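Local coordinates for protein manganese lipoxygenase (Gaeumannomyces graminis, PDB 5FX8) that oxidises linoleic and alpha-linolenic acids with molecular oxygen at a catalytic manganese centre, giving 11S- and 13R-hydroperoxy fatty acids, at residues R59-Y72 against I299-H312. Numbering follows the deposited sequence.
With NAG (2-acetamido-2-deoxy-beta-D-glucopyranose), chain E.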
loop_
_atom_site.group_PDB
_atom_site.type_symbol
_atom_site.label_atom_id
_atom_site.label_comp_id
_atom_site.label_asym_id
_atom_site.label_seq_id
_atom_site.Cartn_x
_atom_site.Cartn_y
_atom_site.Cartn_z
ATOM N N ARG A 59 21.398 -29.527 8.950
ATOM C CA ARG A 59 20.460 -28.748 8.147
ATOM C C ARG A 59 19.091 -29.406 8.148
ATOM O O ARG A 59 18.062 -28.775 8.424
ATOM C CB ARG A 59 21.034 -28.608 6.735
ATOM C CG ARG A 59 20.230 -27.828 5.728
ATOM C CD ARG A 59 21.071 -27.528 4.492
ATOM N NE ARG A 59 20.362 -26.775 3.467
ATOM C CZ ARG A 59 20.936 -25.907 2.661
ATOM N NH1 ARG A 59 22.224 -25.688 2.754
ATOM N NH2 ARG A 59 20.227 -25.259 1.769
ATOM N N ASN A 60 19.078 -30.702 7.913
ATOM C CA ASN A 60 17.863 -31.478 8.062
ATOM C C ASN A 60 17.273 -31.349 9.468
ATOM O O ASN A 60 16.051 -31.291 9.628
ATOM C CB ASN A 60 18.170 -32.922 7.713
ATOM C CG ASN A 60 18.084 -33.193 6.226
ATOM O OD1 ASN A 60 17.747 -32.312 5.432
ATOM N ND2 ASN A 60 18.389 -34.438 5.843
ATOM N N ALA A 61 18.109 -31.298 10.502
ATOM C CA ALA A 61 17.541 -31.234 11.847
ATOM C C ALA A 61 16.837 -29.908 12.082
ATOM O O ALA A 61 15.771 -29.861 12.711
ATOM C CB ALA A 61 18.613 -31.462 12.907
ATOM N N SER A 62 17.409 -28.816 11.584
ATOM C CA SER A 62 16.766 -27.533 11.803
ATOM C C SER A 62 15.442 -27.473 11.076
ATOM O O SER A 62 14.458 -26.954 11.612
ATOM C CB SER A 62 17.675 -26.408 11.366
ATOM O OG SER A 62 18.887 -26.508 12.060
ATOM N N ILE A 63 15.384 -28.032 9.869
ATOM C CA ILE A 63 14.100 -28.105 9.180
ATOM C C ILE A 63 13.100 -28.919 9.992
ATOM O O ILE A 63 11.923 -28.550 10.121
ATOM C CB ILE A 63 14.279 -28.668 7.767
ATOM C CG1 ILE A 63 15.118 -27.700 6.950
ATOM C CG2 ILE A 63 12.942 -28.862 7.120
ATOM C CD1 ILE A 63 15.661 -28.289 5.708
ATOM N N ALA A 64 13.542 -30.034 10.559
ATOM C CA ALA A 64 12.578 -30.863 11.266
ATOM C C ALA A 64 12.042 -30.139 12.487
ATOM O O ALA A 64 10.884 -30.333 12.862
ATOM C CB ALA A 64 13.188 -32.194 11.651
ATOM N N ARG A 65 12.849 -29.269 13.086
ATOM C CA ARG A 65 12.385 -28.524 14.242
ATOM C C ARG A 65 11.491 -27.345 13.854
ATOM O O ARG A 65 10.525 -27.051 14.562
ATOM C CB ARG A 65 13.578 -28.071 15.073
ATOM C CG ARG A 65 13.179 -27.389 16.340
ATOM C CD ARG A 65 13.501 -28.177 17.611
ATOM N NE ARG A 65 13.131 -27.412 18.806
ATOM C CZ ARG A 65 13.900 -26.482 19.372
ATOM N NH1 ARG A 65 15.090 -26.184 18.858
ATOM N NH2 ARG A 65 13.474 -25.840 20.448
ATOM N N LYS A 66 11.762 -26.681 12.728
ATOM C CA LYS A 66 10.767 -25.766 12.177
ATOM C C LYS A 66 9.431 -26.460 11.950
ATOM O O LYS A 66 8.378 -25.863 12.167
ATOM C CB LYS A 66 11.262 -25.165 10.865
ATOM C CG LYS A 66 12.306 -24.086 11.034
ATOM C CD LYS A 66 12.355 -23.153 9.838
ATOM C CE LYS A 66 12.791 -23.887 8.604
ATOM N NZ LYS A 66 12.900 -23.039 7.397
ATOM N N ARG A 67 9.443 -27.707 11.478
ATOM C CA ARG A 67 8.169 -28.377 11.225
ATOM C C ARG A 67 7.425 -28.745 12.499
ATOM O O ARG A 67 6.232 -29.068 12.430
ATOM C CB ARG A 67 8.367 -29.625 10.373
ATOM C CG ARG A 67 8.795 -29.302 8.968
ATOM C CD ARG A 67 9.266 -30.522 8.163
ATOM N NE ARG A 67 8.160 -31.404 7.899
ATOM C CZ ARG A 67 7.350 -31.310 6.862
ATOM N NH1 ARG A 67 7.525 -30.369 5.959
ATOM N NH2 ARG A 67 6.364 -32.175 6.730
ATOM N N GLU A 68 8.073 -28.715 13.651
ATOM C CA GLU A 68 7.320 -28.965 14.866
ATOM C C GLU A 68 6.703 -27.705 15.442
ATOM O O GLU A 68 5.771 -27.799 16.233
ATOM C CB GLU A 68 8.201 -29.617 15.932
ATOM C CG GLU A 68 8.455 -31.093 15.723
ATOM C CD GLU A 68 9.414 -31.695 16.746
ATOM O OE1 GLU A 68 10.538 -31.163 16.943
ATOM O OE2 GLU A 68 9.029 -32.718 17.351
ATOM N N LEU A 69 7.185 -26.541 15.068
ATOM C CA LEU A 69 6.785 -25.323 15.731
ATOM C C LEU A 69 6.062 -24.346 14.824
ATOM O O LEU A 69 5.454 -23.402 15.332
ATOM C CB LEU A 69 8.007 -24.634 16.354
ATOM C CG LEU A 69 8.925 -25.504 17.206
ATOM C CD1 LEU A 69 10.146 -24.746 17.653
ATOM C CD2 LEU A 69 8.173 -25.927 18.377
ATOM N N PHE A 70 6.108 -24.540 13.507
ATOM C CA PHE A 70 5.425 -23.672 12.554
ATOM C C PHE A 70 4.369 -24.499 11.834
ATOM O O PHE A 70 4.682 -25.269 10.932
ATOM C CB PHE A 70 6.432 -23.066 11.624
ATOM C CG PHE A 70 5.886 -22.103 10.645
ATOM C CD1 PHE A 70 5.284 -22.533 9.467
ATOM C CD2 PHE A 70 6.078 -20.752 10.832
ATOM C CE1 PHE A 70 4.833 -21.613 8.527
ATOM C CE2 PHE A 70 5.629 -19.840 9.904
ATOM C CZ PHE A 70 5.010 -20.268 8.749
ATOM N N LEU A 71 3.111 -24.334 12.236
ATOM C CA LEU A 71 2.032 -25.244 11.885
ATOM C C LEU A 71 1.001 -24.540 11.030
ATOM O O LEU A 71 0.883 -23.314 11.037
ATOM C CB LEU A 71 1.361 -25.814 13.140
ATOM C CG LEU A 71 2.304 -26.413 14.205
ATOM C CD1 LEU A 71 1.569 -26.827 15.431
ATOM C CD2 LEU A 71 2.990 -27.608 13.687
ATOM N N TYR A 72 0.258 -25.340 10.279
ATOM C CA TYR A 72 -0.856 -24.823 9.507
ATOM C C TYR A 72 -2.043 -24.644 10.431
ATOM O O TYR A 72 -2.517 -25.617 11.023
ATOM C CB TYR A 72 -1.225 -25.768 8.373
ATOM C CG TYR A 72 -0.159 -25.961 7.355
ATOM C CD1 TYR A 72 0.340 -24.891 6.644
ATOM C CD2 TYR A 72 0.338 -27.215 7.089
ATOM C CE1 TYR A 72 1.314 -25.068 5.721
ATOM C CE2 TYR A 72 1.291 -27.393 6.180
ATOM C CZ TYR A 72 1.780 -26.318 5.499
ATOM O OH TYR A 72 2.755 -26.517 4.577
ATOM N N ILE A 299 0.334 -18.803 1.821
ATOM C CA ILE A 299 0.318 -20.258 1.907
ATOM C C ILE A 299 1.508 -20.848 1.169
ATOM O O ILE A 299 2.089 -21.840 1.617
ATOM C CB ILE A 299 -1.038 -20.834 1.426
ATOM C CG1 ILE A 299 -1.204 -22.295 1.829
ATOM C CG2 ILE A 299 -1.240 -20.744 -0.067
ATOM C CD1 ILE A 299 -0.912 -22.574 3.234
ATOM N N VAL A 300 1.919 -20.229 0.058
ATOM C CA VAL A 300 3.117 -20.697 -0.653
ATOM C C VAL A 300 4.359 -20.496 0.198
ATOM O O VAL A 300 5.237 -21.359 0.263
ATOM C CB VAL A 300 3.254 -19.985 -2.017
ATOM C CG1 VAL A 300 4.610 -20.335 -2.677
ATOM C CG2 VAL A 300 2.083 -20.336 -2.912
ATOM N N HIS A 301 4.451 -19.361 0.862
ATOM C CA HIS A 301 5.556 -19.156 1.768
ATOM C C HIS A 301 5.479 -20.070 2.989
ATOM O O HIS A 301 6.516 -20.433 3.529
ATOM C CB HIS A 301 5.602 -17.696 2.174
ATOM C CG HIS A 301 6.647 -17.387 3.187
ATOM N ND1 HIS A 301 6.473 -17.624 4.534
ATOM C CD2 HIS A 301 7.874 -16.844 3.059
ATOM C CE1 HIS A 301 7.549 -17.244 5.192
ATOM N NE2 HIS A 301 8.419 -16.779 4.318
ATOM N N GLU A 302 4.293 -20.445 3.459
ATOM C CA GLU A 302 4.212 -21.362 4.594
ATOM C C GLU A 302 4.791 -22.712 4.225
ATOM O O GLU A 302 5.605 -23.302 4.962
ATOM C CB GLU A 302 2.758 -21.548 5.034
ATOM C CG GLU A 302 2.192 -20.399 5.762
ATOM C CD GLU A 302 0.725 -20.532 6.060
ATOM O OE1 GLU A 302 0.288 -21.471 6.758
ATOM O OE2 GLU A 302 -0.006 -19.661 5.598
ATOM N N ALA A 303 4.336 -23.232 3.088
ATOM C CA ALA A 303 4.826 -24.509 2.628
ATOM C C ALA A 303 6.342 -24.462 2.443
ATOM O O ALA A 303 7.045 -25.396 2.847
ATOM C CB ALA A 303 4.073 -24.892 1.355
ATOM N N ALA A 304 6.874 -23.344 1.917
ATOM C CA ALA A 304 8.325 -23.226 1.768
ATOM C C ALA A 304 9.033 -23.198 3.116
ATOM O O ALA A 304 10.053 -23.867 3.297
ATOM C CB ALA A 304 8.698 -21.986 0.954
ATOM N N PHE A 305 8.534 -22.410 4.063
ATOM C CA PHE A 305 9.212 -22.303 5.353
ATOM C C PHE A 305 9.270 -23.647 6.069
ATOM O O PHE A 305 10.248 -23.945 6.749
ATOM C CB PHE A 305 8.506 -21.260 6.214
ATOM C CG PHE A 305 9.278 -20.816 7.413
ATOM C CD1 PHE A 305 10.345 -19.958 7.290
ATOM C CD2 PHE A 305 8.894 -21.219 8.680
ATOM C CE1 PHE A 305 11.024 -19.541 8.398
ATOM C CE2 PHE A 305 9.563 -20.797 9.793
ATOM C CZ PHE A 305 10.617 -19.963 9.666
ATOM N N ARG A 306 8.255 -24.472 5.892
ATOM C CA ARG A 306 8.247 -25.819 6.445
ATOM C C ARG A 306 9.161 -26.825 5.733
ATOM O O ARG A 306 9.214 -27.975 6.173
ATOM C CB ARG A 306 6.813 -26.353 6.440
ATOM C CG ARG A 306 5.913 -25.595 7.389
ATOM C CD ARG A 306 4.575 -26.208 7.460
ATOM N NE ARG A 306 4.669 -27.654 7.525
ATOM C CZ ARG A 306 4.763 -28.356 8.646
ATOM N NH1 ARG A 306 4.767 -27.749 9.826
ATOM N NH2 ARG A 306 4.848 -29.669 8.579
ATOM N N THR A 307 9.890 -26.452 4.678
ATOM C CA THR A 307 10.589 -27.453 3.869
ATOM C C THR A 307 11.975 -27.008 3.407
ATOM O O THR A 307 12.901 -27.818 3.372
ATOM C CB THR A 307 9.777 -27.828 2.622
ATOM O OG1 THR A 307 9.336 -26.635 1.955
ATOM C CG2 THR A 307 8.611 -28.734 2.939
ATOM N N LEU A 308 12.121 -25.750 3.005
ATOM C CA LEU A 308 13.422 -25.212 2.648
ATOM C C LEU A 308 14.173 -24.797 3.899
ATOM O O LEU A 308 13.589 -24.279 4.856
ATOM C CB LEU A 308 13.298 -23.996 1.739
ATOM C CG LEU A 308 12.367 -24.078 0.559
ATOM C CD1 LEU A 308 12.338 -22.762 -0.137
ATOM C CD2 LEU A 308 12.876 -25.134 -0.335
ATOM N N SER A 309 15.482 -25.005 3.872
ATOM C CA SER A 309 16.315 -24.559 4.967
ATOM C C SER A 309 16.293 -23.045 5.037
ATOM O O SER A 309 16.107 -22.360 4.037
ATOM C CB SER A 309 17.744 -25.054 4.767
ATOM O OG SER A 309 18.625 -24.580 5.760
ATOM N N ASP A 310 16.501 -22.515 6.224
ATOM C CA ASP A 310 16.708 -21.091 6.292
ATOM C C ASP A 310 17.917 -20.646 5.460
ATOM O O ASP A 310 17.959 -19.494 5.018
ATOM C CB ASP A 310 16.824 -20.682 7.752
ATOM C CG ASP A 310 15.478 -20.709 8.492
ATOM O OD1 ASP A 310 14.372 -20.619 7.879
ATOM O OD2 ASP A 310 15.535 -20.788 9.730
ATOM N N ARG A 311 18.881 -21.529 5.194
ATOM C CA ARG A 311 20.054 -21.156 4.404
ATOM C C ARG A 311 19.881 -21.412 2.919
ATOM O O ARG A 311 20.794 -21.137 2.155
ATOM C CB ARG A 311 21.303 -21.881 4.913
ATOM C CG ARG A 311 21.581 -21.607 6.371
ATOM C CD ARG A 311 22.891 -22.212 6.854
ATOM N NE ARG A 311 22.874 -23.662 7.071
ATOM C CZ ARG A 311 23.610 -24.530 6.385
ATOM N NH1 ARG A 311 24.418 -24.111 5.420
ATOM N NH2 ARG A 311 23.540 -25.821 6.657
ATOM N N HIS A 312 18.743 -21.892 2.503
ATOM C CA HIS A 312 18.444 -22.067 1.091
ATOM C C HIS A 312 18.240 -20.719 0.401
ATOM O O HIS A 312 17.489 -19.880 0.901
ATOM C CB HIS A 312 17.208 -22.901 0.953
ATOM C CG HIS A 312 17.043 -23.504 -0.391
ATOM N ND1 HIS A 312 16.885 -22.752 -1.525
ATOM C CD2 HIS A 312 17.004 -24.790 -0.785
ATOM C CE1 HIS A 312 16.752 -23.548 -2.563
ATOM N NE2 HIS A 312 16.824 -24.791 -2.140
HETATM C C1 NAG E . 18.361 -34.986 4.515
HETATM C C2 NAG E . 19.190 -36.275 4.427
HETATM C C3 NAG E . 19.015 -36.936 3.058
HETATM C C4 NAG E . 17.542 -37.096 2.721
HETATM C C5 NAG E . 16.859 -35.746 2.845
HETATM C C6 NAG E . 15.382 -35.798 2.586
HETATM C C7 NAG E . 21.286 -36.436 5.715
HETATM C C8 NAG E . 22.744 -36.065 5.748
HETATM N N2 NAG E . 20.597 -35.996 4.660
HETATM O O3 NAG E . 19.701 -38.186 3.018
HETATM O O4 NAG E . 17.380 -37.556 1.386
HETATM O O5 NAG E . 17.025 -35.258 4.177
HETATM O O6 NAG E . 14.756 -36.640 3.537
HETATM O O7 NAG E . 20.764 -37.095 6.597
HETATM O O HOH W 1 18.479 -25.890 8.177
#
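Lys66 reaches from helix 56-69 to the end of helix 268-305 and the loop after it, and its ammonium group gathers three oxygens there. Lys66 NZ donates to Phe305 O and Leu308 O, each at 2.9 Å, and forms a salt bridge with Asp310 OD1, which it meets from above the carboxylate plane. Lys66 CD lies over the face of the Phe305 ring, 3.6 Å from Phe305 CZ; the bend at chi3 (-64°) then turns CE and NZ toward the oxygens, with NZ still over the ring in a cation-pi contact. A long, flexible cation suits this place: its methylenes cover an aromatic face while its charge meets the carbonyls of Phe305, the last helical residue, and of Leu308 beyond.

Two arginines exchange backbone bonds nearby. Arg67 NH1 donates to Arg306 O at 2.9 Å, with the oxygen in the guanidinium plane, whereas Arg306 NH1 binds Phe70 O at 2.7 Å and, longer, Arg67 O. Arg306 NH2 lies over the face of the Arg67 guanidinium; Glu442 forms salt bridges with both. Arginine's several N-H groups serve carbonyls and carboxylate at once.

The aromatic contacts continue toward the strand. Phe305 turns its edge to the face of Phe70, planes inclined at 52°, and these flat rings also pack on Ile92 of helix 86-124. Tyr72 CZ lies 3.4 Å from Arg306 CD, and the tyrosine hydroxyl bonds to Glu442.

At the other end, Ile63 sets CD1 against the backbone of Thr307 to Ser309. The extended Arg59 passes Ser309 toward His312, held by Asp53, Glu435 and Thr48, while one water joins Arg59 O to Ser309 OG. That hydroxyl also accepts from Arg311 N, an ST turn just before His312, which bonds to Asp433 through NE2 and N-caps helix 313-321 through ND1. The whole is an N-terminal helix packed on the C-terminal exit of helix 268-305, the lipoxygenase helix that supplies two of the manganese ligands, His290 and His294.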